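Local coordinates for protein anthranilate-CoA ligase (Stigmatella aurantiaca, PDB 4WV3) that belongs to the ANL superfamily of AMP-binding enzymes and holds the ligand 3UK in a pocket lined by residues of both its large N-terminal and small C-terminal regions, at residues F219-G223 with C319-H324; Y270-L274 with L301-W305; R109-Q115 with L131-I137. All coordinates share one frame; numbering follows the deposited sequence.

Contact 1 of 3, residues F219-G223 with C319-H324; sequences FFTFG and CTENFH. With 3UK (5'-O-[(S)-[(2-aminobenzoyl)oxy](hydroxy)phosphoryl]adenosine), chain C.
Thr-221, in the first turn of helix 221-234, meets the loop 319-324 mainly through its side chain. Its CB lies 3.2 Å from Phe-323 O. Beyond it the branches part: CG2 reaches Thr-320 CG2 at 3.9 Å, while OG1, flanked by the backbone N and C (chi1 57°), turns to the loop and the ligand. There OG1 donates to Phe-323 O (2.9 Å) and accepts a hydrogen bond from 3UK N32 (2.7 Å). At the next residue, His-324 NE2 donates to Phe-222 O at 3.2 Å, the acceptor lying close to the imidazole plane. That bond helps fix the ring's rotation; one face lies over the ligand, with 3UK C29 3.6 Å above its centre. Thr-320 grips the phosphate oxygen 3UK O05 twice, through its N and its OG1 (2.6 Å from OG1 to O05), and a water joins Thr-320 OG1 to Thr-221 N. Asp-315, Asp-397 and Lys-506 add further hydrogen bonds to 3UK. With its donor role spent on Phe-323 O, the Thr-221 hydroxyl is turned into an acceptor for the ligand amine, so the loop's backbone probably helps set the polarity of the pocket wall.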
loop_
_atom_site.group_PDB
_atom_site.type_symbol
_atom_site.label_atom_id
_atom_site.label_comp_id
_atom_site.label_asym_id
_atom_site.label_seq_id
_atom_site.Cartn_x
_atom_site.Cartn_y
_atom_site.Cartn_z
ATOM N N PHE A 219 1.070 -0.473 -8.085
ATOM C CA PHE A 219 0.265 -1.685 -7.947
ATOM C C PHE A 219 -0.277 -1.807 -6.525
ATOM O O PHE A 219 -1.229 -2.543 -6.269
ATOM C CB PHE A 219 1.034 -2.946 -8.369
ATOM C CG PHE A 219 2.337 -3.153 -7.641
ATOM C CD1 PHE A 219 2.360 -3.686 -6.360
ATOM C CD2 PHE A 219 3.542 -2.849 -8.254
ATOM C CE1 PHE A 219 3.557 -3.886 -5.697
ATOM C CE2 PHE A 219 4.742 -3.053 -7.597
ATOM C CZ PHE A 219 4.750 -3.570 -6.316
ATOM N N PHE A 220 0.342 -1.072 -5.608
ATOM C CA PHE A 220 -0.128 -0.969 -4.234
ATOM C C PHE A 220 -1.111 0.195 -4.166
ATOM O O PHE A 220 -0.748 1.331 -4.473
ATOM C CB PHE A 220 1.058 -0.710 -3.303
ATOM C CG PHE A 220 0.743 -0.873 -1.842
ATOM C CD1 PHE A 220 -0.435 -1.473 -1.430
ATOM C CD2 PHE A 220 1.630 -0.421 -0.879
ATOM C CE1 PHE A 220 -0.721 -1.618 -0.086
ATOM C CE2 PHE A 220 1.350 -0.563 0.465
ATOM C CZ PHE A 220 0.175 -1.163 0.861
ATOM N N THR A 221 -2.350 -0.082 -3.767
ATOM C CA THR A 221 -3.399 0.941 -3.767
ATOM C C THR A 221 -3.092 2.111 -2.834
ATOM O O THR A 221 -3.660 3.195 -2.981
ATOM C CB THR A 221 -4.791 0.360 -3.433
ATOM O OG1 THR A 221 -4.747 -0.312 -2.168
ATOM C CG2 THR A 221 -5.239 -0.613 -4.512
ATOM N N PHE A 222 -2.199 1.885 -1.877
ATOM C CA PHE A 222 -1.713 2.962 -1.025
ATOM C C PHE A 222 -0.988 3.994 -1.881
ATOM O O PHE A 222 -1.134 5.199 -1.678
ATOM C CB PHE A 222 -0.790 2.408 0.062
ATOM C CG PHE A 222 -0.123 3.467 0.893
ATOM C CD1 PHE A 222 -0.852 4.529 1.405
ATOM C CD2 PHE A 222 1.230 3.391 1.177
ATOM C CE1 PHE A 222 -0.240 5.503 2.172
ATOM C CE2 PHE A 222 1.849 4.360 1.945
ATOM C CZ PHE A 222 1.112 5.418 2.443
ATOM N N GLY A 223 -0.221 3.509 -2.851
ATOM C CA GLY A 223 0.472 4.375 -3.784
ATOM C C GLY A 223 -0.411 4.798 -4.942
ATOM O O GLY A 223 -0.309 5.926 -5.427
ATOM N N CYS A 319 -6.721 -0.585 3.500
ATOM C CA CYS A 319 -6.560 -1.927 2.965
ATOM C C CYS A 319 -7.001 -1.942 1.511
ATOM O O CYS A 319 -7.729 -1.052 1.068
ATOM C CB CYS A 319 -7.351 -2.949 3.786
ATOM S SG CYS A 319 -9.143 -2.723 3.766
ATOM N N THR A 320 -6.553 -2.947 0.769
ATOM C CA THR A 320 -6.858 -3.034 -0.652
ATOM C C THR A 320 -8.347 -3.303 -0.873
ATOM O O THR A 320 -8.919 -2.887 -1.882
ATOM C CB THR A 320 -6.000 -4.112 -1.341
ATOM O OG1 THR A 320 -4.623 -3.910 -1.001
ATOM C CG2 THR A 320 -6.157 -4.044 -2.854
ATOM N N GLU A 321 -8.974 -3.979 0.085
ATOM C CA GLU A 321 -10.408 -4.251 0.019
ATOM C C GLU A 321 -11.226 -2.962 0.070
ATOM O O GLU A 321 -12.321 -2.891 -0.487
ATOM C CB GLU A 321 -10.839 -5.190 1.150
ATOM C CG GLU A 321 -10.335 -6.623 1.017
ATOM C CD GLU A 321 -8.920 -6.809 1.534
ATOM O OE1 GLU A 321 -8.273 -5.802 1.895
ATOM O OE2 GLU A 321 -8.455 -7.967 1.582
ATOM N N ASN A 322 -10.688 -1.949 0.742
ATOM C CA ASN A 322 -11.346 -0.650 0.844
ATOM C C ASN A 322 -10.694 0.363 -0.090
ATOM O O ASN A 322 -11.099 1.524 -0.151
ATOM C CB ASN A 322 -11.290 -0.139 2.285
ATOM C CG ASN A 322 -12.171 1.076 2.508
ATOM O OD1 ASN A 322 -13.339 1.086 2.121
ATOM N ND2 ASN A 322 -11.608 2.113 3.118
ATOM N N PHE A 323 -9.668 -0.079 -0.810
ATOM C CA PHE A 323 -8.943 0.801 -1.719
ATOM C C PHE A 323 -7.924 1.652 -0.968
ATOM O O PHE A 323 -6.730 1.611 -1.264
ATOM C CB PHE A 323 -9.916 1.698 -2.486
ATOM C CG PHE A 323 -9.320 2.331 -3.712
ATOM C CD1 PHE A 323 -9.163 1.601 -4.878
ATOM C CD2 PHE A 323 -8.916 3.656 -3.696
ATOM C CE1 PHE A 323 -8.615 2.180 -6.006
ATOM C CE2 PHE A 323 -8.367 4.241 -4.821
ATOM C CZ PHE A 323 -8.216 3.502 -5.978
ATOM N N HIS A 324 -8.400 2.425 0.004
ATOM C CA HIS A 324 -7.523 3.286 0.795
ATOM C C HIS A 324 -7.917 3.468 2.262
ATOM O O HIS A 324 -8.723 2.711 2.803
ATOM C CB HIS A 324 -7.393 4.643 0.099
ATOM C CG HIS A 324 -6.009 5.215 0.157
ATOM N ND1 HIS A 324 -5.620 6.132 1.108
ATOM C CD2 HIS A 324 -4.920 4.990 -0.616
ATOM C CE1 HIS A 324 -4.353 6.451 0.918
ATOM N NE2 HIS A 324 -3.905 5.773 -0.123
HETATM C C10 3UK C . -2.288 -3.203 7.725
HETATM C C15 3UK C . -1.920 -1.025 8.880
HETATM C C17 3UK C . -1.566 -0.342 11.110
HETATM C C21 3UK C . -3.622 -3.611 8.287
HETATM C C26 3UK C . -3.071 0.006 2.558
HETATM C C28 3UK C . -3.062 2.330 3.211
HETATM O O01 3UK C . -1.610 -1.775 3.284
HETATM C C02 3UK C . -2.692 -1.499 2.815
HETATM O O03 3UK C . -3.456 -2.503 2.159
HETATM P P04 3UK C . -3.052 -4.039 2.254
HETATM O O05 3UK C . -4.057 -4.873 1.399
HETATM O O06 3UK C . -3.107 -4.587 3.761
HETATM C C07 3UK C . -3.955 -3.939 4.722
HETATM C C08 3UK C . -3.488 -4.327 6.095
HETATM O O09 3UK C . -2.231 -3.677 6.386
HETATM N N11 3UK C . -2.145 -1.783 7.745
HETATM C C12 3UK C . -2.198 -0.959 6.656
HETATM N N13 3UK C . -2.011 0.322 7.082
HETATM C C14 3UK C . -1.837 0.308 8.456
HETATM N N16 3UK C . -1.783 -1.324 10.197
HETATM N N18 3UK C . -1.476 0.938 10.774
HETATM C C19 3UK C . -1.599 1.315 9.492
HETATM N N20 3UK C . -1.502 2.688 9.141
HETATM O O22 3UK C . -3.478 -4.801 9.040
HETATM C C23 3UK C . -4.445 -3.858 7.115
HETATM O O24 3UK C . -5.414 -4.886 7.401
HETATM O O25 3UK C . -1.658 -4.234 1.681
HETATM C C27 3UK C . -2.711 0.980 3.457
HETATM C C29 3UK C . -3.796 2.683 2.028
HETATM C C30 3UK C . -4.159 1.708 1.130
HETATM C C31 3UK C . -3.806 0.358 1.373
HETATM N N32 3UK C . -4.191 -0.680 0.417
HETATM O O HOH W 1 -3.083 -2.928 -3.503
#

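Contact 2 of 3, residues Y270-L274 with L301-W305; sequences YAAAL and LWYAW
Helices 267-274 and 299-309 pass each other with their short segment axes 10.5 Å apart and their directions 43° apart; by CA atoms, Ala-271 lies nearest Leu-301 and Leu-274 nearest Trp-305. The contact is wholly apolar between side chains, and two aromatic rings dominate it. Tyr-270 presents its edge to the face of Trp-305 in a T-shaped stack: the tyrosine ring and the six-membered ring of the indole have centroids 4.9 Å apart and planes at 80°. The leading atom is Tyr-270 CD1, 3.6 Å above the Trp-305 ring plane and displaced toward its rim, with CE1 beside it. The indole comes within reach because Trp-305 CG is anti to the backbone N (chi1 -170°), which swings the ring across to the other helix. Leu-274 approaches obliquely by the CE3 corner, its CD2 3.7 Å from Trp-305 CE3 and off the plane on the side away from Tyr-270. At the indole's edge, near its plane, sits the methyl of Ala-273. The second branch of Leu-274 turns to Ala-304 and Leu-301: CD1 packs on Ala-304 CB at 3.7 Å and on Leu-301 CD2 at 3.8 Å, the two leucine side chains running antiparallel alongside each other. Leu-301 CD1 closes the row against Ala-271 CB at 3.9 Å. The phenol oxygen of Tyr-270 is tied to Val-291 O, which anchors the far end of the ring. Both helices belong to consecutive parallel beta-alpha-beta crossovers of the nine-stranded mixed sheet: Tyr-270 and Trp-305 rest on Cys-290 of strand 289-292 and Ile-313 of strand 313-318, while Phe-279 packs against Trp-305 and Leu-274.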
loop_
_atom_site.group_PDB
_atom_site.type_symbol
_atom_site.label_atom_id
_atom_site.label_comp_id
_atom_site.label_asym_id
_atom_site.label_seq_id
_atom_site.Cartn_x
_atom_site.Cartn_y
_atom_site.Cartn_z
ATOM N N TYR A 270 10.670 4.896 6.536
ATOM C CA TYR A 270 11.031 6.046 7.357
ATOM C C TYR A 270 12.211 5.717 8.266
ATOM O O TYR A 270 13.077 6.558 8.504
ATOM C CB TYR A 270 9.840 6.514 8.194
ATOM C CG TYR A 270 8.780 7.258 7.411
ATOM C CD1 TYR A 270 9.011 8.546 6.943
ATOM C CD2 TYR A 270 7.544 6.680 7.154
ATOM C CE1 TYR A 270 8.045 9.234 6.232
ATOM C CE2 TYR A 270 6.570 7.360 6.444
ATOM C CZ TYR A 270 6.825 8.637 5.985
ATOM O OH TYR A 270 5.859 9.315 5.278
ATOM N N ALA A 271 12.238 4.486 8.767
ATOM C CA ALA A 271 13.315 4.037 9.643
ATOM C C ALA A 271 14.625 3.887 8.876
ATOM O O ALA A 271 15.693 4.229 9.383
ATOM C CB ALA A 271 12.940 2.726 10.317
ATOM N N ALA A 272 14.531 3.373 7.653
ATOM C CA ALA A 272 15.702 3.201 6.800
ATOM C C ALA A 272 16.315 4.547 6.423
ATOM O O ALA A 272 17.535 4.678 6.324
ATOM C CB ALA A 272 15.336 2.415 5.551
ATOM N N ALA A 273 15.462 5.545 6.213
ATOM C CA ALA A 273 15.919 6.880 5.849
ATOM C C ALA A 273 16.633 7.553 7.017
ATOM O O ALA A 273 17.685 8.168 6.841
ATOM C CB ALA A 273 14.751 7.731 5.375
ATOM N N LEU A 274 16.056 7.430 8.208
ATOM C CA LEU A 274 16.638 8.023 9.408
ATOM C C LEU A 274 17.896 7.283 9.854
ATOM O O LEU A 274 18.701 7.818 10.619
ATOM C CB LEU A 274 15.613 8.056 10.544
ATOM C CG LEU A 274 14.414 8.984 10.333
ATOM C CD1 LEU A 274 13.390 8.796 11.439
ATOM C CD2 LEU A 274 14.864 10.435 10.255
ATOM N N LEU A 301 9.327 6.759 15.863
ATOM C CA LEU A 301 9.640 7.144 14.492
ATOM C C LEU A 301 8.979 8.463 14.114
ATOM O O LEU A 301 9.541 9.250 13.349
ATOM C CB LEU A 301 9.228 6.046 13.508
ATOM C CG LEU A 301 10.293 4.992 13.206
ATOM C CD1 LEU A 301 9.789 4.004 12.167
ATOM C CD2 LEU A 301 11.580 5.656 12.737
ATOM N N TRP A 302 7.785 8.703 14.648
ATOM C CA TRP A 302 7.070 9.943 14.373
ATOM C C TRP A 302 7.839 11.133 14.931
ATOM O O TRP A 302 7.949 12.170 14.278
ATOM C CB TRP A 302 5.656 9.909 14.959
ATOM C CG TRP A 302 4.810 11.072 14.525
ATOM C CD1 TRP A 302 3.936 11.105 13.477
ATOM C CD2 TRP A 302 4.767 12.375 15.123
ATOM N NE1 TRP A 302 3.350 12.344 13.388
ATOM C CE2 TRP A 302 3.843 13.143 14.385
ATOM C CE3 TRP A 302 5.419 12.968 16.210
ATOM C CZ2 TRP A 302 3.556 14.471 14.699
ATOM C CZ3 TRP A 302 5.132 14.286 16.520
ATOM C CH2 TRP A 302 4.209 15.023 15.768
ATOM N N TYR A 303 8.371 10.979 16.139
ATOM C CA TYR A 303 9.140 12.045 16.770
ATOM C C TYR A 303 10.502 12.226 16.107
ATOM O O TYR A 303 10.956 13.352 15.905
ATOM C CB TYR A 303 9.310 11.790 18.270
ATOM C CG TYR A 303 8.041 11.980 19.072
ATOM C CD1 TYR A 303 7.426 13.222 19.148
ATOM C CD2 TYR A 303 7.468 10.921 19.762
ATOM C CE1 TYR A 303 6.267 13.401 19.880
ATOM C CE2 TYR A 303 6.309 11.090 20.496
ATOM C CZ TYR A 303 5.714 12.332 20.552
ATOM O OH TYR A 303 4.561 12.503 21.285
ATOM N N ALA A 304 11.149 11.116 15.765
ATOM C CA ALA A 304 12.466 11.157 15.137
ATOM C C ALA A 304 12.417 11.870 13.790
ATOM O O ALA A 304 13.361 12.558 13.408
ATOM C CB ALA A 304 13.027 9.751 14.979
ATOM N N TRP A 305 11.309 11.702 13.077
ATOM C CA TRP A 305 11.121 12.365 11.794
ATOM C C TRP A 305 10.727 13.822 12.010
ATOM O O TRP A 305 11.149 14.707 11.267
ATOM C CB TRP A 305 10.051 11.641 10.975
ATOM C CG TRP A 305 9.957 12.107 9.555
ATOM C CD1 TRP A 305 9.121 13.064 9.060
ATOM C CD2 TRP A 305 10.728 11.635 8.444
ATOM N NE1 TRP A 305 9.323 13.217 7.709
ATOM C CE2 TRP A 305 10.305 12.351 7.307
ATOM C CE3 TRP A 305 11.737 10.676 8.301
ATOM C CZ2 TRP A 305 10.856 12.140 6.044
ATOM C CZ3 TRP A 305 12.280 10.467 7.047
ATOM C CH2 TRP A 305 11.840 11.196 5.935
#

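Contact 3 of 3, residues R109-Q115 with L131-I137; sequences RVLIVHQ and LEHIVVI
Strands 110-114 and 133-137 run parallel, their axes 4.6 Å apart and 26° out of line, paired in register from Val-110 with His-133 to His-114 with Ile-137. They are the two strands of a beta-alpha-beta unit whose helix 118-122 lies between them in sequence, within the five-stranded parallel sheet, where the far edge of strand 110-114 bonds to Gly-64 and Leu-66 of strand 62-66. Seven backbone hydrogen bonds join the segments, in the alternating pattern of a parallel pair: Leu-111 and Val-113 each donate to and accept from the 131-137 segment. At the start, Arg-109 O takes two donors, Glu-132 N at 2.8 Å and His-133 N at 3.1 Å, and so gathers the loop before the strand onto its neighbour. Leu-131 tucks under this end, with CD1 3.8 Å from Leu-111 CB. Side chains alternate between the faces. Leu-111, Val-113, Ile-134 and Val-136 share one, where Val-113 CG1 meets Ile-134 CG2 at 3.8 Å and helix 118-122 covers them through Leu-118 and Ile-121. On the other, Ile-112 CG2 packs against Ile-137 CD1 at 3.7 Å. At the partly exposed end Arg-109 runs alongside Glu-132, pointing the same way; NH2 of Arg-109, which also bonds to Leu-55 O, is 3.6 Å from OE2 of Glu-132 in a long salt bridge, the guanidinium and carboxylate planes nearly perpendicular (84°). At the opposite end the His-114 ring, its CG anti to the backbone N (chi1 -168°), lies with one face against the backbone, Ile-137 O standing 3.3 Å above the ring plane and displaced toward its rim, nearest CD2.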
loop_
_atom_site.group_PDB
_atom_site.type_symbol
_atom_site.label_atom_id
_atom_site.label_comp_id
_atom_site.label_asym_id
_atom_site.label_seq_id
_atom_site.Cartn_x
_atom_site.Cartn_y
_atom_site.Cartn_z
ATOM N N ARG A 109 -5.909 -11.349 -21.878
ATOM C CA ARG A 109 -5.596 -11.555 -23.287
ATOM C C ARG A 109 -4.378 -10.734 -23.696
ATOM O O ARG A 109 -3.606 -11.138 -24.566
ATOM C CB ARG A 109 -6.786 -11.175 -24.167
ATOM C CG ARG A 109 -7.950 -12.150 -24.122
ATOM C CD ARG A 109 -9.035 -11.763 -25.123
ATOM N NE ARG A 109 -8.546 -11.765 -26.501
ATOM C CZ ARG A 109 -8.202 -10.674 -27.180
ATOM N NH1 ARG A 109 -8.294 -9.478 -26.613
ATOM N NH2 ARG A 109 -7.765 -10.778 -28.428
ATOM N N VAL A 110 -4.217 -9.574 -23.066
ATOM C CA VAL A 110 -3.117 -8.673 -23.384
ATOM C C VAL A 110 -2.312 -8.336 -22.132
ATOM O O VAL A 110 -2.879 -8.061 -21.075
ATOM C CB VAL A 110 -3.632 -7.370 -24.033
ATOM C CG1 VAL A 110 -2.478 -6.435 -24.353
ATOM C CG2 VAL A 110 -4.429 -7.680 -25.291
ATOM N N LEU A 111 -0.988 -8.372 -22.254
ATOM C CA LEU A 111 -0.108 -7.999 -21.153
ATOM C C LEU A 111 0.816 -6.851 -21.541
ATOM O O LEU A 111 1.498 -6.908 -22.564
ATOM C CB LEU A 111 0.732 -9.194 -20.696
ATOM C CG LEU A 111 1.814 -8.860 -19.663
ATOM C CD1 LEU A 111 1.190 -8.451 -18.337
ATOM C CD2 LEU A 111 2.781 -10.020 -19.473
ATOM N N ILE A 112 0.829 -5.807 -20.720
ATOM C CA ILE A 112 1.771 -4.709 -20.891
ATOM C C ILE A 112 2.884 -4.853 -19.859
ATOM O O ILE A 112 2.663 -4.661 -18.664
ATOM C CB ILE A 112 1.085 -3.344 -20.733
ATOM C CG1 ILE A 112 -0.077 -3.217 -21.720
ATOM C CG2 ILE A 112 2.087 -2.220 -20.937
ATOM C CD1 ILE A 112 -0.849 -1.926 -21.595
ATOM N N VAL A 113 4.077 -5.204 -20.325
ATOM C CA VAL A 113 5.175 -5.534 -19.425
ATOM C C VAL A 113 6.452 -4.772 -19.783
ATOM O O VAL A 113 6.695 -4.460 -20.949
ATOM C CB VAL A 113 5.440 -7.063 -19.422
ATOM C CG1 VAL A 113 5.947 -7.526 -20.781
ATOM C CG2 VAL A 113 6.411 -7.453 -18.315
ATOM N N HIS A 114 7.256 -4.453 -18.772
ATOM C CA HIS A 114 8.564 -3.856 -19.006
ATOM C C HIS A 114 9.539 -4.942 -19.451
ATOM O O HIS A 114 9.333 -6.121 -19.164
ATOM C CB HIS A 114 9.078 -3.158 -17.745
ATOM C CG HIS A 114 10.266 -2.281 -17.986
ATOM N ND1 HIS A 114 11.562 -2.720 -17.820
ATOM C CD2 HIS A 114 10.354 -0.991 -18.388
ATOM C CE1 HIS A 114 12.398 -1.737 -18.105
ATOM N NE2 HIS A 114 11.690 -0.677 -18.453
ATOM N N GLN A 115 10.598 -4.543 -20.147
ATOM C CA GLN A 115 11.533 -5.500 -20.732
ATOM C C GLN A 115 12.313 -6.317 -19.697
ATOM O O GLN A 115 12.753 -7.429 -19.988
ATOM C CB GLN A 115 12.503 -4.793 -21.685
ATOM C CG GLN A 115 13.448 -3.812 -21.007
ATOM C CD GLN A 115 14.381 -3.129 -21.989
ATOM O OE1 GLN A 115 14.127 -3.110 -23.193
ATOM N NE2 GLN A 115 15.471 -2.568 -21.478
ATOM N N LEU A 131 -3.514 -15.632 -23.121
ATOM C CA LEU A 131 -2.601 -14.531 -23.413
ATOM C C LEU A 131 -2.193 -14.531 -24.883
ATOM O O LEU A 131 -1.463 -15.413 -25.332
ATOM C CB LEU A 131 -1.362 -14.607 -22.516
ATOM C CG LEU A 131 -0.403 -13.416 -22.586
ATOM C CD1 LEU A 131 -1.144 -12.112 -22.320
ATOM C CD2 LEU A 131 0.745 -13.589 -21.605
ATOM N N GLU A 132 -2.670 -13.538 -25.628
ATOM C CA GLU A 132 -2.390 -13.453 -27.059
ATOM C C GLU A 132 -1.318 -12.420 -27.397
ATOM O O GLU A 132 -0.385 -12.707 -28.148
ATOM C CB GLU A 132 -3.668 -13.143 -27.845
ATOM C CG GLU A 132 -4.725 -14.232 -27.783
ATOM C CD GLU A 132 -5.781 -14.071 -28.860
ATOM O OE1 GLU A 132 -5.417 -13.721 -30.003
ATOM O OE2 GLU A 132 -6.975 -14.287 -28.563
ATOM N N HIS A 133 -1.455 -11.219 -26.847
ATOM C CA HIS A 133 -0.559 -10.122 -27.193
ATOM C C HIS A 133 0.236 -9.607 -25.999
ATOM O O HIS A 133 -0.328 -9.261 -24.962
ATOM C CB HIS A 133 -1.344 -8.974 -27.829
ATOM C CG HIS A 133 -2.163 -9.385 -29.011
ATOM N ND1 HIS A 133 -3.540 -9.458 -28.975
ATOM C CD2 HIS A 133 -1.800 -9.754 -30.263
ATOM C CE1 HIS A 133 -3.989 -9.849 -30.155
ATOM N NE2 HIS A 133 -2.954 -10.036 -30.954
ATOM N N ILE A 134 1.555 -9.557 -26.156
ATOM C CA ILE A 134 2.427 -9.001 -25.132
ATOM C C ILE A 134 3.084 -7.717 -25.628
ATOM O O ILE A 134 3.905 -7.744 -26.545
ATOM C CB ILE A 134 3.519 -10.001 -24.718
ATOM C CG1 ILE A 134 2.888 -11.250 -24.100
ATOM C CG2 ILE A 134 4.491 -9.356 -23.741
ATOM C CD1 ILE A 134 3.895 -12.286 -23.647
ATOM N N VAL A 135 2.711 -6.592 -25.024
ATOM C CA VAL A 135 3.297 -5.302 -25.372
ATOM C C VAL A 135 4.431 -4.963 -24.412
ATOM O O VAL A 135 4.250 -4.977 -23.194
ATOM C CB VAL A 135 2.252 -4.175 -25.343
ATOM C CG1 VAL A 135 2.909 -2.839 -25.652
ATOM C CG2 VAL A 135 1.134 -4.467 -26.331
ATOM N N VAL A 136 5.601 -4.656 -24.964
ATOM C CA VAL A 136 6.796 -4.465 -24.151
ATOM C C VAL A 136 7.224 -3.005 -24.039
ATOM O O VAL A 136 7.368 -2.308 -25.044
ATOM C CB VAL A 136 7.976 -5.303 -24.687
ATOM C CG1 VAL A 136 9.219 -5.075 -23.841
ATOM C CG2 VAL A 136 7.604 -6.777 -24.711
ATOM N N ILE A 137 7.424 -2.551 -22.804
ATOM C CA ILE A 137 7.928 -1.210 -22.545
ATOM C C ILE A 137 9.440 -1.245 -22.353
ATOM O O ILE A 137 9.949 -2.014 -21.535
ATOM C CB ILE A 137 7.293 -0.608 -21.282
ATOM C CG1 ILE A 137 5.768 -0.610 -21.393
ATOM C CG2 ILE A 137 7.818 0.798 -21.040
ATOM C CD1 ILE A 137 5.070 -0.257 -20.101
#

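How the contacts relate
Contact 1 lies near the centre of the chain and lines the 3UK pocket, while contacts 2 and 3 sit farther out on opposite sides of that centre, about 39 Å apart between centres. Contact 2 falls, along the chain, between the two halves of contact 1; their centres are about 23 Å apart and their nearest atoms about 7 Å. Both border the same mixed sheet: strand 313-318, on which contact 2 packs, leads directly into the loop 319-324. The Tyr-270 side chain remains about 10 Å from 3UK. Contact 3 precedes both in sequence and belongs to a separate parallel sheet, with nearest atoms about 11 Å from contact 1 and about 24 Å from contact 2.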